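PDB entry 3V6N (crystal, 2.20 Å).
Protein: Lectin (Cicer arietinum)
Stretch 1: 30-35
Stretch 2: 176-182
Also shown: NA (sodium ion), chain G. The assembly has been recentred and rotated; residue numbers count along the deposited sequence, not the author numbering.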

# COMPACT_ATOMS: atom_id res chain seq x y z
N ASP A 30 -23.56 17.02 -7.01
CA ASP A 30 -24.97 16.84 -7.36
C ASP A 30 -24.98 16.86 -8.88
O ASP A 30 -24.83 17.90 -9.48
CB ASP A 30 -25.84 17.99 -6.84
CG ASP A 30 -27.33 17.81 -7.17
OD1 ASP A 30 -27.70 17.19 -8.20
OD2 ASP A 30 -28.14 18.30 -6.38
N TYR A 31 -25.14 15.70 -9.50
CA TYR A 31 -24.90 15.61 -10.94
C TYR A 31 -26.13 15.85 -11.81
O TYR A 31 -26.03 15.81 -13.03
CB TYR A 31 -24.18 14.30 -11.29
CG TYR A 31 -24.97 13.04 -11.05
CD1 TYR A 31 -24.94 12.40 -9.80
CD2 TYR A 31 -25.73 12.47 -12.06
CE1 TYR A 31 -25.65 11.25 -9.57
CE2 TYR A 31 -26.45 11.32 -11.85
CZ TYR A 31 -26.40 10.71 -10.61
OH TYR A 31 -27.11 9.55 -10.42
N ALA A 32 -27.27 16.13 -11.17
CA ALA A 32 -28.50 16.60 -11.84
C ALA A 32 -28.82 15.92 -13.20
O ALA A 32 -28.75 16.54 -14.26
CB ALA A 32 -28.45 18.11 -11.99
N PRO A 33 -29.15 14.62 -13.15
CA PRO A 33 -29.49 13.85 -14.36
C PRO A 33 -30.74 14.34 -15.13
O PRO A 33 -30.87 14.06 -16.33
CB PRO A 33 -29.72 12.43 -13.82
CG PRO A 33 -30.09 12.63 -12.38
CD PRO A 33 -29.23 13.78 -11.94
N GLY A 34 -31.64 15.06 -14.46
CA GLY A 34 -32.90 15.48 -15.11
C GLY A 34 -33.15 16.98 -15.13
O GLY A 34 -34.20 17.44 -15.54
N THR A 35 -32.14 17.73 -14.71
CA THR A 35 -32.23 19.15 -14.42
C THR A 35 -30.90 19.79 -14.85
O THR A 35 -29.89 19.10 -14.98
CB THR A 35 -32.50 19.29 -12.90
OG1 THR A 35 -33.92 19.38 -12.65
CG2 THR A 35 -31.80 20.43 -12.30
N ALA A 176 -15.84 5.41 -14.21
CA ALA A 176 -17.27 5.18 -14.43
C ALA A 176 -18.09 5.24 -13.13
O ALA A 176 -17.56 4.98 -12.03
CB ALA A 176 -17.49 3.83 -15.10
N PHE A 177 -19.36 5.60 -13.25
CA PHE A 177 -20.33 5.39 -12.19
C PHE A 177 -21.73 5.12 -12.73
O PHE A 177 -22.07 5.52 -13.85
CB PHE A 177 -20.30 6.49 -11.08
CG PHE A 177 -20.93 7.82 -11.46
CD1 PHE A 177 -20.15 8.85 -11.99
CD2 PHE A 177 -22.28 8.08 -11.19
CE1 PHE A 177 -20.71 10.09 -12.31
CE2 PHE A 177 -22.84 9.32 -11.50
CZ PHE A 177 -22.06 10.33 -12.05
N ALA A 178 -22.51 4.40 -11.94
CA ALA A 178 -23.87 4.07 -12.32
C ALA A 178 -24.79 5.21 -11.89
O ALA A 178 -24.59 5.82 -10.85
CB ALA A 178 -24.29 2.75 -11.68
N SER A 179 -25.78 5.53 -12.70
CA SER A 179 -26.71 6.59 -12.39
C SER A 179 -27.75 6.09 -11.40
O SER A 179 -27.95 4.87 -11.25
CB SER A 179 -27.43 7.03 -13.65
OG SER A 179 -28.26 8.16 -13.43
N HIS A 180 -28.41 7.04 -10.73
CA HIS A 180 -29.60 6.74 -9.95
C HIS A 180 -30.77 6.42 -10.86
O HIS A 180 -31.71 5.75 -10.44
CB HIS A 180 -29.93 7.89 -9.00
CG HIS A 180 -28.93 8.08 -7.88
ND1 HIS A 180 -29.08 7.50 -6.66
CD2 HIS A 180 -27.72 8.78 -7.84
CE1 HIS A 180 -28.04 7.84 -5.87
NE2 HIS A 180 -27.21 8.62 -6.59
N LYS A 181 -30.74 6.90 -12.10
CA LYS A 181 -31.75 6.52 -13.09
C LYS A 181 -31.45 5.10 -13.56
O LYS A 181 -30.35 4.83 -14.06
CB LYS A 181 -31.78 7.50 -14.27
CG LYS A 181 -32.03 8.96 -13.88
CD LYS A 181 -33.33 9.14 -13.09
CE LYS A 181 -33.53 10.57 -12.58
NZ LYS A 181 -33.72 11.58 -13.67
N THR A 182 -32.41 4.20 -13.37
CA THR A 182 -32.23 2.76 -13.64
C THR A 182 -31.61 2.47 -15.01
O THR A 182 -32.03 3.01 -16.02
CB THR A 182 -33.56 1.98 -13.53
OG1 THR A 182 -34.06 2.10 -12.19
CG2 THR A 182 -33.37 0.50 -13.83
NA NA G . -16.73 3.61 -10.51

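The two stretches lie 146 or more residues apart in sequence wherever they touch, yet they run side by side, the end-to-end directions of their touching parts differing by 24°. Stretch 1 has no regular structure where it makes contact, whereas stretch 2 enters as the end of a strand (176-178) and continues as loop. The backbones do not pair as strands would: the nearest CA atoms, those of P33 and K181, are 7.8 Å apart, a gap bridged by side chains. The contact is modest, burying 286 Å² summed over both sides, and Y31 contributes the largest share.

A single hydrogen bond crosses the interface. The backbone N of H180 donates to OH of Y31 at 2.8 Å, with an N-H...acceptor angle of 163°, so the phenol oxygen satisfies an amide in the loop that follows the strand. The exact place of this hydroxyl is less certain than the distance suggests, because OH of Y31 is modelled too close to CD2 of H180. The hydroxyl end of Y31 also lies near S179, with OH of Y31 and OG of S179 3.5 Å apart.

Aromatic packing supplies the second kind of contact. With chi1 in the p well, Y31 extends its ring from a CA-to-CB bond that points toward stretch 2, and the CA-to-CB bond of F177, whose chi1 is also p, points toward stretch 1. The edge of F177 meets the face of Y31, with centroids 5.1 Å apart and planes at 75°. This arrangement sets the weakly positive C-H rim of one ring against the electron-rich face of the other, and CE1 of Y31 approaches CE2 of F177 to 3.9 Å, a normal apolar contact between buried residues. H180 meets Y31 differently: the rings lie rim to rim, centroids 5.9 Å apart and planes at 23°, without stacking.

At the exposed end, the CA-to-CB bond of K181 points toward stretch 1, and its side chain ends beside P33 and G34. NZ of K181 lies 4.0 Å from CG of P33, a van der Waals contact, and 4.1 Å from N of G34; both nitrogens are donors, so the second approach is proximity without a bond.

Local hydrogen bonds tie down the backbone within each stretch. In stretch 1, N of A32 donates to OD1 of D30 at 3.2 Å; in stretch 2, N of K181 donates to OG of S179 at 3.1 Å, spanning H180. Away from the interface, the carbonyl O of A176 binds the sodium ion NA at 2.2 Å, with four further ligand atoms from elsewhere in the structure.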